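Viral CASP8 and FADD-like apoptosis regulator (Molluscum contagiosum virus subtype 1, PDB 2BBR) inhibits death-receptor-induced apoptosis, interacting with FADD and interfering with host caspase-8 recruitment and activation at the death-inducing signaling complex. Local coordinates at residues Tyr96-Leu107 with Phe136-Glu144. Residues are numbered along the deposited sequence; the frame is centred on the assembly and turned at random.
With AZI (azide ion), chain B.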
loop_
_atom_site.group_PDB
_atom_site.type_symbol
_atom_site.label_atom_id
_atom_site.label_comp_id
_atom_site.label_asym_id
_atom_site.label_seq_id
_atom_site.Cartn_x
_atom_site.Cartn_y
_atom_site.Cartn_z
ATOM N N TYR A 96 -3.005 -6.869 -0.568
ATOM C CA TYR A 96 -1.547 -6.938 -0.559
ATOM C C TYR A 96 -0.918 -5.560 -0.359
ATOM O O TYR A 96 -0.112 -5.362 0.550
ATOM C CB TYR A 96 -1.029 -7.545 -1.870
ATOM C CG TYR A 96 0.467 -7.413 -2.060
ATOM C CD1 TYR A 96 1.362 -8.039 -1.192
ATOM C CD2 TYR A 96 0.986 -6.644 -3.097
ATOM C CE1 TYR A 96 2.735 -7.899 -1.350
ATOM C CE2 TYR A 96 2.359 -6.496 -3.264
ATOM C CZ TYR A 96 3.228 -7.127 -2.386
ATOM O OH TYR A 96 4.587 -6.986 -2.545
ATOM N N ARG A 97 -1.289 -4.602 -1.201
ATOM C CA ARG A 97 -0.714 -3.265 -1.106
ATOM C C ARG A 97 -1.106 -2.544 0.179
ATOM O O ARG A 97 -0.276 -1.894 0.816
ATOM C CB ARG A 97 -1.132 -2.420 -2.315
ATOM C CG ARG A 97 -0.715 -2.970 -3.673
ATOM C CD ARG A 97 0.683 -2.541 -4.061
ATOM N NE ARG A 97 1.130 -3.224 -5.272
ATOM C CZ ARG A 97 2.393 -3.552 -5.502
ATOM N NH1 ARG A 97 3.319 -3.245 -4.604
ATOM N NH2 ARG A 97 2.719 -4.225 -6.598
ATOM N N LYS A 98 -2.376 -2.639 0.554
ATOM C CA LYS A 98 -2.828 -1.975 1.769
ATOM C C LYS A 98 -2.133 -2.552 3.000
ATOM O O LYS A 98 -1.721 -1.810 3.897
ATOM C CB LYS A 98 -4.348 -2.088 1.894
ATOM C CG LYS A 98 -5.096 -1.257 0.853
ATOM C CD LYS A 98 -6.605 -1.379 0.987
ATOM C CE LYS A 98 -7.115 -2.714 0.470
ATOM N NZ LYS A 98 -8.551 -2.912 0.810
ATOM N N LEU A 99 -1.986 -3.873 3.040
ATOM C CA LEU A 99 -1.322 -4.525 4.162
ATOM C C LEU A 99 0.130 -4.085 4.280
ATOM O O LEU A 99 0.615 -3.815 5.377
ATOM C CB LEU A 99 -1.380 -6.046 4.012
ATOM C CG LEU A 99 -0.631 -6.868 5.068
ATOM C CD1 LEU A 99 -1.121 -6.515 6.465
ATOM C CD2 LEU A 99 -0.840 -8.348 4.798
ATOM N N MET A 100 0.828 -4.016 3.153
ATOM C CA MET A 100 2.225 -3.602 3.189
ATOM C C MET A 100 2.369 -2.185 3.743
ATOM O O MET A 100 3.291 -1.902 4.511
ATOM C CB MET A 100 2.855 -3.702 1.799
ATOM C CG MET A 100 3.012 -5.134 1.293
ATOM S SD MET A 100 3.966 -6.218 2.397
ATOM C CE MET A 100 2.662 -7.263 3.009
ATOM N N VAL A 101 1.472 -1.285 3.356
ATOM C CA VAL A 101 1.545 0.077 3.874
ATOM C C VAL A 101 1.348 0.063 5.386
ATOM O O VAL A 101 2.105 0.694 6.128
ATOM C CB VAL A 101 0.471 0.992 3.245
ATOM C CG1 VAL A 101 0.409 2.315 4.000
ATOM C CG2 VAL A 101 0.796 1.242 1.775
ATOM N N CYS A 102 0.337 -0.663 5.844
ATOM C CA CYS A 102 0.055 -0.715 7.269
ATOM C C CYS A 102 1.180 -1.333 8.086
ATOM O O CYS A 102 1.501 -0.839 9.167
ATOM C CB CYS A 102 -1.262 -1.447 7.507
ATOM S SG CYS A 102 -2.676 -0.493 6.899
ATOM N N VAL A 103 1.783 -2.403 7.581
ATOM C CA VAL A 103 2.888 -3.035 8.287
ATOM C C VAL A 103 4.053 -2.051 8.371
ATOM O O VAL A 103 4.709 -1.937 9.410
ATOM C CB VAL A 103 3.329 -4.330 7.569
ATOM C CG1 VAL A 103 4.652 -4.831 8.131
ATOM C CG2 VAL A 103 2.259 -5.389 7.740
ATOM N N GLY A 104 4.295 -1.323 7.285
ATOM C CA GLY A 104 5.377 -0.358 7.286
ATOM C C GLY A 104 5.205 0.701 8.361
ATOM O O GLY A 104 6.187 1.189 8.918
ATOM N N GLU A 105 3.961 1.066 8.652
ATOM C CA GLU A 105 3.697 2.080 9.667
ATOM C C GLU A 105 3.806 1.537 11.093
ATOM O O GLU A 105 3.761 2.306 12.055
ATOM C CB GLU A 105 2.315 2.701 9.448
ATOM C CG GLU A 105 2.180 3.454 8.131
ATOM C CD GLU A 105 3.244 4.522 7.957
ATOM O OE1 GLU A 105 4.082 4.387 7.042
ATOM O OE2 GLU A 105 3.243 5.496 8.741
ATOM N N GLU A 106 3.950 0.220 11.232
ATOM C CA GLU A 106 4.080 -0.411 12.547
ATOM C C GLU A 106 5.539 -0.696 12.877
ATOM O O GLU A 106 5.856 -1.281 13.917
ATOM C CB GLU A 106 3.296 -1.723 12.592
ATOM C CG GLU A 106 1.793 -1.555 12.465
ATOM C CD GLU A 106 1.185 -0.792 13.628
ATOM O OE1 GLU A 106 -0.015 -0.454 13.550
ATOM O OE2 GLU A 106 1.900 -0.533 14.622
ATOM N N LEU A 107 6.425 -0.295 11.977
ATOM C CA LEU A 107 7.854 -0.502 12.164
ATOM C C LEU A 107 8.543 0.817 12.484
ATOM O O LEU A 107 8.171 1.862 11.951
ATOM C CB LEU A 107 8.468 -1.086 10.890
ATOM C CG LEU A 107 7.995 -2.474 10.456
ATOM C CD1 LEU A 107 8.346 -2.701 8.994
ATOM C CD2 LEU A 107 8.624 -3.536 11.336
ATOM N N PHE A 136 9.723 1.502 4.083
ATOM C CA PHE A 136 9.310 0.105 4.004
ATOM C C PHE A 136 8.675 -0.199 2.642
ATOM O O PHE A 136 8.953 -1.245 2.050
ATOM C CB PHE A 136 8.314 -0.244 5.113
ATOM C CG PHE A 136 7.892 -1.691 5.112
ATOM C CD1 PHE A 136 8.778 -2.690 5.496
ATOM C CD2 PHE A 136 6.615 -2.058 4.702
ATOM C CE1 PHE A 136 8.398 -4.031 5.469
ATOM C CE2 PHE A 136 6.226 -3.392 4.673
ATOM C CZ PHE A 136 7.116 -4.383 5.055
ATOM N N VAL A 137 7.834 0.700 2.133
ATOM C CA VAL A 137 7.211 0.436 0.837
ATOM C C VAL A 137 8.259 0.351 -0.259
ATOM O O VAL A 137 8.082 -0.369 -1.240
ATOM C CB VAL A 137 6.152 1.504 0.450
ATOM C CG1 VAL A 137 4.943 1.383 1.361
ATOM C CG2 VAL A 137 6.750 2.900 0.519
ATOM N N GLU A 138 9.356 1.080 -0.098
ATOM C CA GLU A 138 10.416 1.031 -1.092
ATOM C C GLU A 138 11.166 -0.299 -0.967
ATOM O O GLU A 138 11.605 -0.865 -1.968
ATOM C CB GLU A 138 11.326 2.254 -0.934
ATOM C CG GLU A 138 10.624 3.524 -1.435
ATOM C CD GLU A 138 11.236 4.827 -0.945
ATOM O OE1 GLU A 138 10.825 5.893 -1.451
ATOM O OE2 GLU A 138 12.105 4.799 -0.055
ATOM N N LEU A 139 11.287 -0.814 0.253
ATOM C CA LEU A 139 11.921 -2.111 0.473
ATOM C C LEU A 139 11.046 -3.184 -0.192
ATOM O O LEU A 139 11.554 -4.087 -0.860
ATOM C CB LEU A 139 12.044 -2.402 1.972
ATOM C CG LEU A 139 12.443 -3.827 2.370
ATOM C CD1 LEU A 139 13.790 -4.184 1.760
ATOM C CD2 LEU A 139 12.493 -3.939 3.889
ATOM N N VAL A 140 9.730 -3.082 -0.017
ATOM C CA VAL A 140 8.821 -4.048 -0.626
ATOM C C VAL A 140 8.963 -4.036 -2.148
ATOM O O VAL A 140 9.078 -5.089 -2.773
ATOM C CB VAL A 140 7.351 -3.767 -0.230
ATOM C CG1 VAL A 140 6.411 -4.708 -0.986
ATOM C CG2 VAL A 140 7.180 -3.941 1.272
ATOM N N LEU A 141 8.975 -2.852 -2.749
ATOM C CA LEU A 141 9.117 -2.779 -4.196
ATOM C C LEU A 141 10.453 -3.359 -4.651
ATOM O O LEU A 141 10.520 -4.030 -5.681
ATOM C CB LEU A 141 8.967 -1.334 -4.683
ATOM C CG LEU A 141 7.557 -0.744 -4.554
ATOM C CD1 LEU A 141 7.567 0.693 -5.054
ATOM C CD2 LEU A 141 6.560 -1.571 -5.354
ATOM N N ALA A 142 11.515 -3.103 -3.893
ATOM C CA ALA A 142 12.827 -3.633 -4.248
ATOM C C ALA A 142 12.794 -5.163 -4.248
ATOM O O ALA A 142 13.348 -5.806 -5.143
ATOM C CB ALA A 142 13.882 -3.123 -3.278
ATOM N N LEU A 143 12.146 -5.745 -3.244
ATOM C CA LEU A 143 12.031 -7.197 -3.165
ATOM C C LEU A 143 11.177 -7.720 -4.319
ATOM O O LEU A 143 11.483 -8.759 -4.902
ATOM C CB LEU A 143 11.411 -7.612 -1.827
ATOM C CG LEU A 143 12.283 -7.393 -0.584
ATOM C CD1 LEU A 143 11.426 -7.496 0.667
ATOM C CD2 LEU A 143 13.419 -8.402 -0.550
ATOM N N GLU A 144 10.109 -6.998 -4.648
ATOM C CA GLU A 144 9.235 -7.392 -5.750
ATOM C C GLU A 144 9.993 -7.372 -7.068
ATOM O O GLU A 144 9.844 -8.263 -7.903
ATOM C CB GLU A 144 8.074 -6.408 -5.905
ATOM C CG GLU A 144 6.882 -6.606 -5.005
ATOM C CD GLU A 144 5.774 -5.618 -5.331
ATOM O OE1 GLU A 144 5.516 -5.388 -6.536
ATOM O OE2 GLU A 144 5.166 -5.079 -4.388
HETATM N N1 AZI B . -8.778 -2.961 4.012
HETATM N N2 AZI B . -7.671 -3.324 3.875
HETATM N N3 AZI B . -6.578 -3.720 3.801
#
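Within the second death effector domain, a helical bundle of the death fold, Tyr96 and Arg97 close on Glu144 at one end of a helix pair and Phe136 packs on Gly104 at the other. The axes of 96-104 and 136-144 approach to 9.4 Å with N-to-C directions 133° apart, a steeply crossed, roughly antiparallel pair. Glu144 OE2 accepts from two donors. Tyr96 OH donates to Glu144 OE2 at 2.7 Å, meeting it from above the carboxylate plane, while OE2 lies at the edge of the tyrosine ring. Arg97 NH1 to the same Glu144 OE2 is 2.6 Å but poorly aligned, a weak hydrogen bond within a salt bridge; the straighter one runs from Arg97 NH2 to the syn side of Glu144 OE1 (3.0 Å, 160°). Tyr96 CE2 sits over the centre of the Arg97 guanidinium at 3.6 Å above its plane, an arrangement consistent with a restrained guanidinium. At the opposite end, the absence of a side chain at Gly104 lets its CA come within 3.3 Å of Phe136 CD2. With CG anti to the backbone N (chi1 -178°), the Phe136 ring reaches helix 96-104 and presents its edge to Met100 O, 3.3 Å from Phe136 CE2. Leu107 CD1 meets Phe136 CD1 at 3.5 Å, and Met100 SD adds an oblique Met-aromatic contact. Phe30 of helix 22-31, in the first domain, touches Met100, Val101 and Val137 and forms a cation-pi contact with Arg97, whose NH2 also pairs with Asp34. Helix 109-122 meets Phe136 through Leu112, and helix 167-187 meets Tyr96 through Tyr176.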